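Local coordinates for 4-hydroxyphenylpyruvate dioxygenase (Pseudomonas putida, PDB 5HMQ), which catalyses the metal-dependent dehydration of 3-dehydroshikimate to protocatechuate, a common intermediate of quinate and shikimate degradation, at residues T146-V154 / D177-K188; V192-L200 / F211-M222. All coordinates share one frame; numbering follows the deposited sequence.

Interaction 1 of 2, residues T146-V154 / D177-K188; sequences TYQQVWNLV and DPSAIRDIPGDK
Y147 and W151, one turn apart on a helix of the TIM barrel, pack against the loop that leads into strand 189-194. The 3-10 segment 179-183 of that loop runs beside the helix. The tight part lies under the two rings. I181 CG1 sits over one face of the Y147 ring, offset toward the rim, 3.4 Å from Y147 CE1. The opposite face carries the amide oxygen of Q148. The Y147 hydroxyl donates to the backbone O of D177 at 2.6 Å, in the carbonyl plane. Y147 CG stands between its own N and carbonyl carbon (chi1 78°), and this directs the ring toward 177-181. I184 covers one face of W151. I184 CG1 lies almost straight above the five-membered ring, 3.8 Å from the centroid. K188 CB lies 3.7 Å from W151 CZ3. K188 bends at chi2 and chi3, which takes its amine to the backbone O of L162. Its CB and CG stay beside the six-membered ring, and CE reaches V154. V150, W151 and V154 also touch V164 of strand 162-167.

The D177 end is looser. Q148 and D177 meet there through a water, which accepts a bond from D177 N and a weak one from Q148 NE2. A180 and P185 form the solvent-exposed rim. P185 still packs closely, obliquely to the indole, with its CD 3.5 Å from W151 CZ2.

Interaction 2 of 2, residues V192-L200 / F211-M222; sequences VQMADAPIL and FRCFPGQGEMDM. With MG (magnesium ion), chain K.
D196 OD1 is gripped by two backbone N-H groups, M220 N at 3.0 Å on its syn lone pair and A197 N from above the carboxylate plane. D196 OD2 accepts from G216 N at 3.0 Å on its anti side, more weakly from G218 N, and from a water that also donates to M220 O. D196 CG is anti to the backbone N (chi1 -155°), which carries the carboxylate into the curve of 214-220. These bonds fix its rotation and would probably stabilise its negative charge. F214 to Q217 form a type II turn, with G216 in its third position at positive phi (100°). G218 CA packs 3.5 Å from D196 CG.

D196 also pairs with C213 in a single antiparallel bridge. C213 N donates to D196 O at 2.6 Å, and D196 N to C213 O at 2.7 Å. Further along, E219 N bonds to A197 O, and E219 OE2 accepts I199 N at 2.8 Å on its anti side.

Apolar groups fill the flanks. The selenium of M222 lies 3.8 Å from M194 CE, and L200 CD1 makes a CH-pi contact over the centre of the F211 ring. That ring also meets Y516 of the second subunit edge-to-face.

R212 runs extended past A195 CB, and its guanidinium bonds to S208, D167 and E241 O. Q193 OE1 binds magnesium at 2.0 Å, with E136, D167 and E241 completing the protein ligands. This is the catalytic metal site at the C-terminal end of the strands of a xylose isomerase-like TIM barrel.

In the fold
Both contacts belong to the same TIM barrel and follow one another along the chain, at the start and at the end of strand 189-194. Interaction 1 lies before the strand, on the outer layer, where helix 147-157 meets the incoming loop. It is partly buried, mostly apolar, and has one direct hydrogen bond between its segments. Interaction 2 starts on the last residues of the strand and is formed mainly by the loop after it and by 211-222. It buries about twice the surface, chiefly through backbone and carboxylate bonds. It holds a metal ligand and reaches the second subunit, whereas interaction 1 touches no other chain. Helix 222-231 packs on interaction 1 just after leaving interaction 2.

Interaction 1 of 2, residues T146-V154 / D177-K188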
loop_
_atom_site.group_PDB
_atom_site.type_symbol
_atom_site.label_atom_id
_atom_site.label_comp_id
_atom_site.label_asym_id
_atom_site.label_seq_id
_atom_site.Cartn_x
_atom_site.Cartn_y
_atom_site.Cartn_z
ATOM N N THR C 146 -30.499 -10.675 11.008
ATOM C CA THR C 146 -30.392 -9.739 12.120
ATOM C C THR C 146 -30.063 -10.521 13.383
ATOM O O THR C 146 -30.325 -11.724 13.475
ATOM C CB THR C 146 -31.684 -8.937 12.339
ATOM O OG1 THR C 146 -32.756 -9.833 12.649
ATOM C CG2 THR C 146 -32.043 -8.137 11.094
ATOM N N TYR C 147 -29.488 -9.825 14.367
ATOM C CA TYR C 147 -29.194 -10.483 15.634
ATOM C C TYR C 147 -30.468 -10.841 16.386
ATOM O O TYR C 147 -30.481 -11.812 17.151
ATOM C CB TYR C 147 -28.290 -9.605 16.505
ATOM C CG TYR C 147 -28.996 -8.462 17.206
ATOM C CD1 TYR C 147 -29.588 -8.642 18.453
ATOM C CD2 TYR C 147 -29.055 -7.200 16.631
ATOM C CE1 TYR C 147 -30.233 -7.606 19.096
ATOM C CE2 TYR C 147 -29.695 -6.153 17.271
ATOM C CZ TYR C 147 -30.282 -6.361 18.504
ATOM O OH TYR C 147 -30.920 -5.324 19.144
ATOM N N GLN C 148 -31.540 -10.066 16.194
ATOM C CA GLN C 148 -32.806 -10.379 16.851
ATOM C C GLN C 148 -33.329 -11.745 16.424
ATOM O O GLN C 148 -33.783 -12.532 17.263
ATOM C CB GLN C 148 -33.840 -9.295 16.549
ATOM C CG GLN C 148 -33.495 -7.920 17.098
ATOM C CD GLN C 148 -32.678 -7.093 16.121
ATOM O OE1 GLN C 148 -31.961 -7.634 15.279
ATOM N NE2 GLN C 148 -32.787 -5.774 16.227
ATOM N N GLN C 149 -33.272 -12.045 15.124
ATOM C CA GLN C 149 -33.688 -13.361 14.646
ATOM C C GLN C 149 -32.771 -14.456 15.176
ATOM O O GLN C 149 -33.232 -15.560 15.489
ATOM C CB GLN C 149 -33.722 -13.387 13.120
ATOM C CG GLN C 149 -34.772 -12.483 12.502
ATOM C CD GLN C 149 -34.551 -12.277 11.016
ATOM O OE1 GLN C 149 -33.591 -11.627 10.604
ATOM N NE2 GLN C 149 -35.443 -12.831 10.203
ATOM N N VAL C 150 -31.470 -14.174 15.265
ATOM C CA VAL C 150 -30.529 -15.150 15.807
ATOM C C VAL C 150 -30.904 -15.505 17.239
ATOM O O VAL C 150 -31.009 -16.683 17.599
ATOM C CB VAL C 150 -29.088 -14.615 15.719
ATOM C CG1 VAL C 150 -28.169 -15.407 16.643
ATOM C CG2 VAL C 150 -28.592 -14.689 14.296
ATOM N N TRP C 151 -31.113 -14.487 18.077
ATOM C CA TRP C 151 -31.469 -14.743 19.467
ATOM C C TRP C 151 -32.817 -15.447 19.571
ATOM O O TRP C 151 -33.008 -16.306 20.439
ATOM C CB TRP C 151 -31.480 -13.437 20.262
ATOM C CG TRP C 151 -32.074 -13.581 21.632
ATOM C CD1 TRP C 151 -33.096 -12.849 22.163
ATOM C CD2 TRP C 151 -31.683 -14.519 22.645
ATOM N NE1 TRP C 151 -33.366 -13.272 23.442
ATOM C CE2 TRP C 151 -32.513 -14.296 23.761
ATOM C CE3 TRP C 151 -30.713 -15.526 22.716
ATOM C CZ2 TRP C 151 -32.405 -15.042 24.934
ATOM C CZ3 TRP C 151 -30.606 -16.265 23.881
ATOM C CH2 TRP C 151 -31.446 -16.019 24.974
ATOM N N ASN C 152 -33.759 -15.104 18.690
ATOM C CA ASN C 152 -35.048 -15.790 18.677
ATOM C C ASN C 152 -34.864 -17.290 18.489
ATOM O O ASN C 152 -35.460 -18.098 19.211
ATOM C CB ASN C 152 -35.935 -15.225 17.566
ATOM C CG ASN C 152 -37.339 -15.810 17.580
ATOM O OD1 ASN C 152 -37.708 -16.551 18.493
ATOM N ND2 ASN C 152 -38.112 -15.518 16.544
ATOM N N LEU C 153 -34.032 -17.684 17.521
ATOM C CA LEU C 153 -33.827 -19.104 17.255
ATOM C C LEU C 153 -32.970 -19.752 18.337
ATOM O O LEU C 153 -33.247 -20.880 18.760
ATOM C CB LEU C 153 -33.191 -19.292 15.879
ATOM C CG LEU C 153 -34.002 -18.774 14.689
ATOM C CD1 LEU C 153 -33.220 -18.911 13.390
ATOM C CD2 LEU C 153 -35.336 -19.497 14.595
ATOM N N VAL C 154 -31.923 -19.059 18.792
ATOM C CA VAL C 154 -31.051 -19.619 19.821
ATOM C C VAL C 154 -31.818 -19.810 21.123
ATOM O O VAL C 154 -31.650 -20.820 21.819
ATOM C CB VAL C 154 -29.810 -18.726 20.012
ATOM C CG1 VAL C 154 -29.021 -19.151 21.241
ATOM C CG2 VAL C 154 -28.926 -18.782 18.774
ATOM N N ASP C 177 -30.848 -1.589 15.352
ATOM C CA ASP C 177 -30.794 -0.973 16.669
ATOM C C ASP C 177 -30.183 -1.972 17.642
ATOM O O ASP C 177 -30.810 -3.005 17.925
ATOM C CB ASP C 177 -32.191 -0.563 17.125
ATOM C CG ASP C 177 -32.177 0.347 18.345
ATOM O OD1 ASP C 177 -31.164 0.376 19.074
ATOM O OD2 ASP C 177 -33.191 1.041 18.574
ATOM N N PRO C 178 -28.986 -1.719 18.177
ATOM C CA PRO C 178 -28.352 -2.682 19.086
ATOM C C PRO C 178 -28.925 -2.682 20.493
ATOM O O PRO C 178 -28.443 -3.448 21.335
ATOM C CB PRO C 178 -26.891 -2.213 19.098
ATOM C CG PRO C 178 -26.996 -0.734 18.911
ATOM C CD PRO C 178 -28.144 -0.530 17.952
ATOM N N SER C 179 -29.935 -1.853 20.769
ATOM C CA SER C 179 -30.387 -1.659 22.144
ATOM C C SER C 179 -30.963 -2.938 22.740
ATOM O O SER C 179 -30.750 -3.227 23.922
ATOM C CB SER C 179 -31.421 -0.535 22.196
ATOM O OG SER C 179 -31.708 -0.174 23.533
ATOM N N ALA C 180 -31.687 -3.722 21.940
ATOM C CA ALA C 180 -32.306 -4.944 22.443
ATOM C C ALA C 180 -31.297 -6.022 22.823
ATOM O O ALA C 180 -31.709 -7.066 23.340
ATOM C CB ALA C 180 -33.286 -5.503 21.411
ATOM N N ILE C 181 -30.002 -5.809 22.576
ATOM C CA ILE C 181 -29.004 -6.787 23.003
ATOM C C ILE C 181 -28.998 -6.946 24.519
ATOM O O ILE C 181 -28.753 -8.046 25.030
ATOM C CB ILE C 181 -27.609 -6.394 22.469
ATOM C CG1 ILE C 181 -27.564 -6.514 20.946
ATOM C CG2 ILE C 181 -26.524 -7.268 23.076
ATOM C CD1 ILE C 181 -26.328 -5.904 20.321
ATOM N N ARG C 182 -29.292 -5.874 25.263
ATOM C CA ARG C 182 -29.264 -5.964 26.722
ATOM C C ARG C 182 -30.258 -6.979 27.274
ATOM O O ARG C 182 -30.079 -7.442 28.406
ATOM C CB ARG C 182 -29.470 -4.594 27.378
ATOM C CG ARG C 182 -30.655 -3.781 26.914
ATOM C CD ARG C 182 -30.674 -2.449 27.657
ATOM N NE ARG C 182 -29.444 -1.679 27.475
ATOM C CZ ARG C 182 -29.248 -0.756 26.539
ATOM N NH1 ARG C 182 -30.206 -0.468 25.670
ATOM N NH2 ARG C 182 -28.086 -0.119 26.477
ATOM N N ASP C 183 -31.290 -7.343 26.516
ATOM C CA ASP C 183 -32.240 -8.336 27.001
ATOM C C ASP C 183 -31.766 -9.766 26.770
ATOM O O ASP C 183 -32.457 -10.704 27.182
ATOM C CB ASP C 183 -33.607 -8.145 26.337
ATOM C CG ASP C 183 -34.194 -6.774 26.595
ATOM O OD1 ASP C 183 -33.880 -6.178 27.648
ATOM O OD2 ASP C 183 -34.981 -6.297 25.746
ATOM N N ILE C 184 -30.624 -9.956 26.116
ATOM C CA ILE C 184 -30.047 -11.283 25.920
ATOM C C ILE C 184 -29.202 -11.631 27.139
ATOM O O ILE C 184 -28.354 -10.824 27.550
ATOM C CB ILE C 184 -29.211 -11.342 24.631
ATOM C CG1 ILE C 184 -30.059 -10.940 23.424
ATOM C CG2 ILE C 184 -28.630 -12.734 24.432
ATOM C CD1 ILE C 184 -29.292 -10.937 22.118
ATOM N N PRO C 185 -29.386 -12.805 27.742
ATOM C CA PRO C 185 -28.525 -13.203 28.865
ATOM C C PRO C 185 -27.057 -13.204 28.464
ATOM O O PRO C 185 -26.683 -13.727 27.410
ATOM C CB PRO C 185 -29.021 -14.612 29.210
ATOM C CG PRO C 185 -30.434 -14.642 28.728
ATOM C CD PRO C 185 -30.461 -13.781 27.493
ATOM N N GLY C 186 -26.227 -12.597 29.317
ATOM C CA GLY C 186 -24.814 -12.461 29.012
ATOM C C GLY C 186 -24.141 -13.766 28.636
ATOM O O GLY C 186 -23.230 -13.783 27.804
ATOM N N ASP C 187 -24.570 -14.875 29.241
ATOM C CA ASP C 187 -23.932 -16.158 28.980
ATOM C C ASP C 187 -24.391 -16.806 27.678
ATOM O O ASP C 187 -23.793 -17.804 27.262
ATOM C CB ASP C 187 -24.186 -17.119 30.147
ATOM C CG ASP C 187 -25.651 -17.486 30.294
ATOM O OD1 ASP C 187 -26.516 -16.688 29.877
ATOM O OD2 ASP C 187 -25.943 -18.580 30.817
ATOM N N LYS C 188 -25.420 -16.268 27.025
ATOM C CA LYS C 188 -25.843 -16.771 25.723
ATOM C C LYS C 188 -25.154 -16.064 24.562
ATOM O O LYS C 188 -25.344 -16.467 23.409
ATOM C CB LYS C 188 -27.365 -16.659 25.572
ATOM C CG LYS C 188 -28.148 -17.503 26.571
ATOM C CD LYS C 188 -27.624 -18.939 26.650
ATOM C CE LYS C 188 -27.825 -19.695 25.342
ATOM N NZ LYS C 188 -27.232 -21.058 25.386
HETATM O O HOH W 1 -32.829 -3.107 14.573
#

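Interaction 2 of 2, residues V192-L200 / F211-M222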
loop_
_atom_site.group_PDB
_atom_site.type_symbol
_atom_site.label_atom_id
_atom_site.label_comp_id
_atom_site.label_asym_id
_atom_site.label_seq_id
_atom_site.Cartn_x
_atom_site.Cartn_y
_atom_site.Cartn_z
ATOM N N VAL C 192 -17.972 -11.731 20.118
ATOM C CA VAL C 192 -18.254 -10.398 19.598
ATOM C C VAL C 192 -17.156 -10.029 18.613
ATOM O O VAL C 192 -15.971 -10.035 18.968
ATOM C CB VAL C 192 -18.350 -9.345 20.717
ATOM C CG1 VAL C 192 -18.481 -7.946 20.122
ATOM C CG2 VAL C 192 -19.521 -9.647 21.637
ATOM N N GLN C 193 -17.547 -9.714 17.381
ATOM C CA GLN C 193 -16.634 -9.251 16.344
ATOM C C GLN C 193 -16.894 -7.774 16.090
ATOM O O GLN C 193 -18.012 -7.394 15.726
ATOM C CB GLN C 193 -16.812 -10.044 15.050
ATOM C CG GLN C 193 -16.518 -11.526 15.154
ATOM C CD GLN C 193 -16.792 -12.243 13.851
ATOM O OE1 GLN C 193 -17.721 -11.889 13.126
ATOM N NE2 GLN C 193 -15.980 -13.249 13.538
HETATM N N MSE C 194 -15.871 -6.948 16.278
HETATM C CA MSE C 194 -15.985 -5.533 15.951
HETATM C C MSE C 194 -15.435 -5.279 14.554
HETATM O O MSE C 194 -14.349 -5.745 14.214
HETATM C CB MSE C 194 -15.245 -4.671 16.974
HETATM C CG MSE C 194 -15.685 -4.887 18.412
HETATM SE SE MSE C 194 -17.592 -4.605 18.725
HETATM C CE MSE C 194 -17.735 -2.727 18.213
ATOM N N ALA C 195 -16.196 -4.547 13.744
ATOM C CA ALA C 195 -15.749 -4.162 12.409
ATOM C C ALA C 195 -16.376 -2.823 12.066
ATOM O O ALA C 195 -17.605 -2.707 12.034
ATOM C CB ALA C 195 -16.130 -5.218 11.370
ATOM N N ASP C 196 -15.544 -1.833 11.769
ATOM C CA ASP C 196 -16.014 -0.515 11.376
ATOM C C ASP C 196 -16.023 -0.403 9.855
ATOM O O ASP C 196 -15.463 -1.239 9.141
ATOM C CB ASP C 196 -15.131 0.570 12.003
ATOM C CG ASP C 196 -15.849 1.897 12.152
ATOM O OD1 ASP C 196 -16.993 2.011 11.668
ATOM O OD2 ASP C 196 -15.270 2.824 12.758
ATOM N N ALA C 197 -16.669 0.656 9.359
ATOM C CA ALA C 197 -16.792 0.870 7.920
ATOM C C ALA C 197 -17.327 2.264 7.617
ATOM O O ALA C 197 -18.044 2.849 8.441
ATOM C CB ALA C 197 -17.709 -0.182 7.294
ATOM N N PRO C 198 -17.011 2.825 6.452
ATOM C CA PRO C 198 -17.712 4.033 6.011
ATOM C C PRO C 198 -19.156 3.718 5.660
ATOM O O PRO C 198 -19.485 2.614 5.220
ATOM C CB PRO C 198 -16.919 4.471 4.776
ATOM C CG PRO C 198 -16.347 3.200 4.248
ATOM C CD PRO C 198 -16.011 2.380 5.466
ATOM N N ILE C 199 -20.026 4.702 5.867
ATOM C CA ILE C 199 -21.434 4.549 5.516
ATOM C C ILE C 199 -21.570 4.746 4.011
ATOM O O ILE C 199 -21.309 5.835 3.488
ATOM C CB ILE C 199 -22.318 5.537 6.287
ATOM C CG1 ILE C 199 -22.121 5.369 7.793
ATOM C CG2 ILE C 199 -23.776 5.306 5.937
ATOM C CD1 ILE C 199 -22.343 3.958 8.300
ATOM N N LEU C 200 -21.973 3.685 3.311
ATOM C CA LEU C 200 -22.067 3.692 1.860
ATOM C C LEU C 200 -23.411 3.135 1.417
ATOM O O LEU C 200 -23.900 2.152 1.984
ATOM C CB LEU C 200 -20.922 2.867 1.251
ATOM C CG LEU C 200 -19.512 3.344 1.592
ATOM C CD1 LEU C 200 -18.492 2.256 1.275
ATOM C CD2 LEU C 200 -19.196 4.616 0.797
ATOM N N PHE C 211 -14.778 -2.886 2.515
ATOM C CA PHE C 211 -14.660 -1.634 3.258
ATOM C C PHE C 211 -14.660 -1.775 4.774
ATOM O O PHE C 211 -14.739 -0.755 5.470
ATOM C CB PHE C 211 -15.751 -0.659 2.817
ATOM C CG PHE C 211 -15.621 -0.241 1.386
ATOM C CD1 PHE C 211 -14.773 0.794 1.038
ATOM C CD2 PHE C 211 -16.318 -0.895 0.388
ATOM C CE1 PHE C 211 -14.630 1.180 -0.279
ATOM C CE2 PHE C 211 -16.181 -0.510 -0.931
ATOM C CZ PHE C 211 -15.334 0.530 -1.264
ATOM N N ARG C 212 -14.573 -2.985 5.313
ATOM C CA ARG C 212 -14.425 -3.116 6.755
ATOM C C ARG C 212 -13.077 -2.547 7.186
ATOM O O ARG C 212 -12.075 -2.683 6.480
ATOM C CB ARG C 212 -14.540 -4.578 7.182
ATOM C CG ARG C 212 -15.959 -5.078 7.351
ATOM C CD ARG C 212 -15.962 -6.514 7.845
ATOM N NE ARG C 212 -17.294 -7.108 7.821
ATOM C CZ ARG C 212 -17.775 -7.904 8.770
ATOM N NH1 ARG C 212 -17.036 -8.199 9.832
ATOM N NH2 ARG C 212 -18.999 -8.404 8.661
ATOM N N CYS C 213 -13.059 -1.888 8.342
ATOM C CA CYS C 213 -11.826 -1.355 8.908
ATOM C C CYS C 213 -11.930 -1.412 10.427
ATOM O O CYS C 213 -12.958 -1.808 10.984
ATOM C CB CYS C 213 -11.549 0.066 8.403
ATOM S SG CYS C 213 -12.941 1.208 8.568
ATOM N N PHE C 214 -10.860 -1.001 11.101
ATOM C CA PHE C 214 -10.811 -1.106 12.550
ATOM C C PHE C 214 -11.671 -0.028 13.208
ATOM O O PHE C 214 -11.878 1.045 12.634
ATOM C CB PHE C 214 -9.373 -0.997 13.044
ATOM C CG PHE C 214 -8.508 -2.158 12.650
ATOM C CD1 PHE C 214 -8.989 -3.455 12.737
ATOM C CD2 PHE C 214 -7.211 -1.958 12.210
ATOM C CE1 PHE C 214 -8.196 -4.532 12.380
ATOM C CE2 PHE C 214 -6.411 -3.029 11.852
ATOM C CZ PHE C 214 -6.905 -4.318 11.937
ATOM N N PRO C 215 -12.203 -0.311 14.398
ATOM C CA PRO C 215 -13.023 0.678 15.115
ATOM C C PRO C 215 -12.341 2.034 15.212
ATOM O O PRO C 215 -11.190 2.144 15.637
ATOM C CB PRO C 215 -13.208 0.042 16.496
ATOM C CG PRO C 215 -13.110 -1.419 16.250
ATOM C CD PRO C 215 -12.154 -1.604 15.102
ATOM N N GLY C 216 -13.061 3.073 14.796
ATOM C CA GLY C 216 -12.544 4.417 14.769
ATOM C C GLY C 216 -12.078 4.878 13.405
ATOM O O GLY C 216 -11.968 6.089 13.180
ATOM N N GLN C 217 -11.809 3.947 12.490
ATOM C CA GLN C 217 -11.383 4.288 11.140
ATOM C C GLN C 217 -12.549 4.484 10.182
ATOM O O GLN C 217 -12.342 4.991 9.075
ATOM C CB GLN C 217 -10.443 3.203 10.600
ATOM C CG GLN C 217 -9.173 3.034 11.425
ATOM C CD GLN C 217 -8.308 1.884 10.948
ATOM O OE1 GLN C 217 -8.805 0.912 10.378
ATOM N NE2 GLN C 217 -7.006 1.984 11.184
ATOM N N GLY C 218 -13.759 4.092 10.572
ATOM C CA GLY C 218 -14.927 4.318 9.744
ATOM C C GLY C 218 -15.856 5.311 10.408
ATOM O O GLY C 218 -15.400 6.163 11.174
ATOM N N GLU C 219 -17.158 5.220 10.134
ATOM C CA GLU C 219 -18.111 6.167 10.702
ATOM C C GLU C 219 -19.277 5.464 11.390
ATOM O O GLU C 219 -20.322 6.083 11.610
ATOM C CB GLU C 219 -18.615 7.144 9.637
ATOM C CG GLU C 219 -18.731 6.553 8.253
ATOM C CD GLU C 219 -18.715 7.609 7.164
ATOM O OE1 GLU C 219 -18.528 8.801 7.486
ATOM O OE2 GLU C 219 -18.885 7.245 5.982
HETATM N N MSE C 220 -19.120 4.191 11.736
HETATM C CA MSE C 220 -20.135 3.481 12.505
HETATM C C MSE C 220 -19.940 3.720 13.999
HETATM O O MSE C 220 -18.835 4.023 14.449
HETATM C CB MSE C 220 -20.100 1.984 12.198
HETATM C CG MSE C 220 -20.625 1.629 10.819
HETATM SE SE MSE C 220 -20.397 -0.258 10.383
HETATM C CE MSE C 220 -21.534 -0.335 8.800
ATOM N N ASP C 221 -21.022 3.585 14.763
ATOM C CA ASP C 221 -21.009 3.862 16.198
ATOM C C ASP C 221 -20.636 2.577 16.927
ATOM O O ASP C 221 -21.495 1.807 17.365
ATOM C CB ASP C 221 -22.361 4.404 16.645
ATOM C CG ASP C 221 -22.375 4.815 18.106
ATOM O OD1 ASP C 221 -21.287 4.975 18.694
ATOM O OD2 ASP C 221 -23.479 4.981 18.664
HETATM N N MSE C 222 -19.333 2.350 17.061
HETATM C CA MSE C 222 -18.798 1.149 17.697
HETATM C C MSE C 222 -19.165 1.070 19.174
HETATM O O MSE C 222 -19.611 0.031 19.665
HETATM C CB MSE C 222 -17.281 1.119 17.547
HETATM C CG MSE C 222 -16.821 1.169 16.104
HETATM SE SE MSE C 222 -16.729 -0.582 15.294
HETATM C CE MSE C 222 -18.320 -0.630 14.240
HETATM MG MG MG K . -18.478 -11.755 11.236
HETATM O O HOH W 2 -17.835 -13.661 10.976
HETATM O O HOH W 3 -16.190 4.751 14.625
HETATM O O HOH W 4 -18.990 -11.783 9.324
#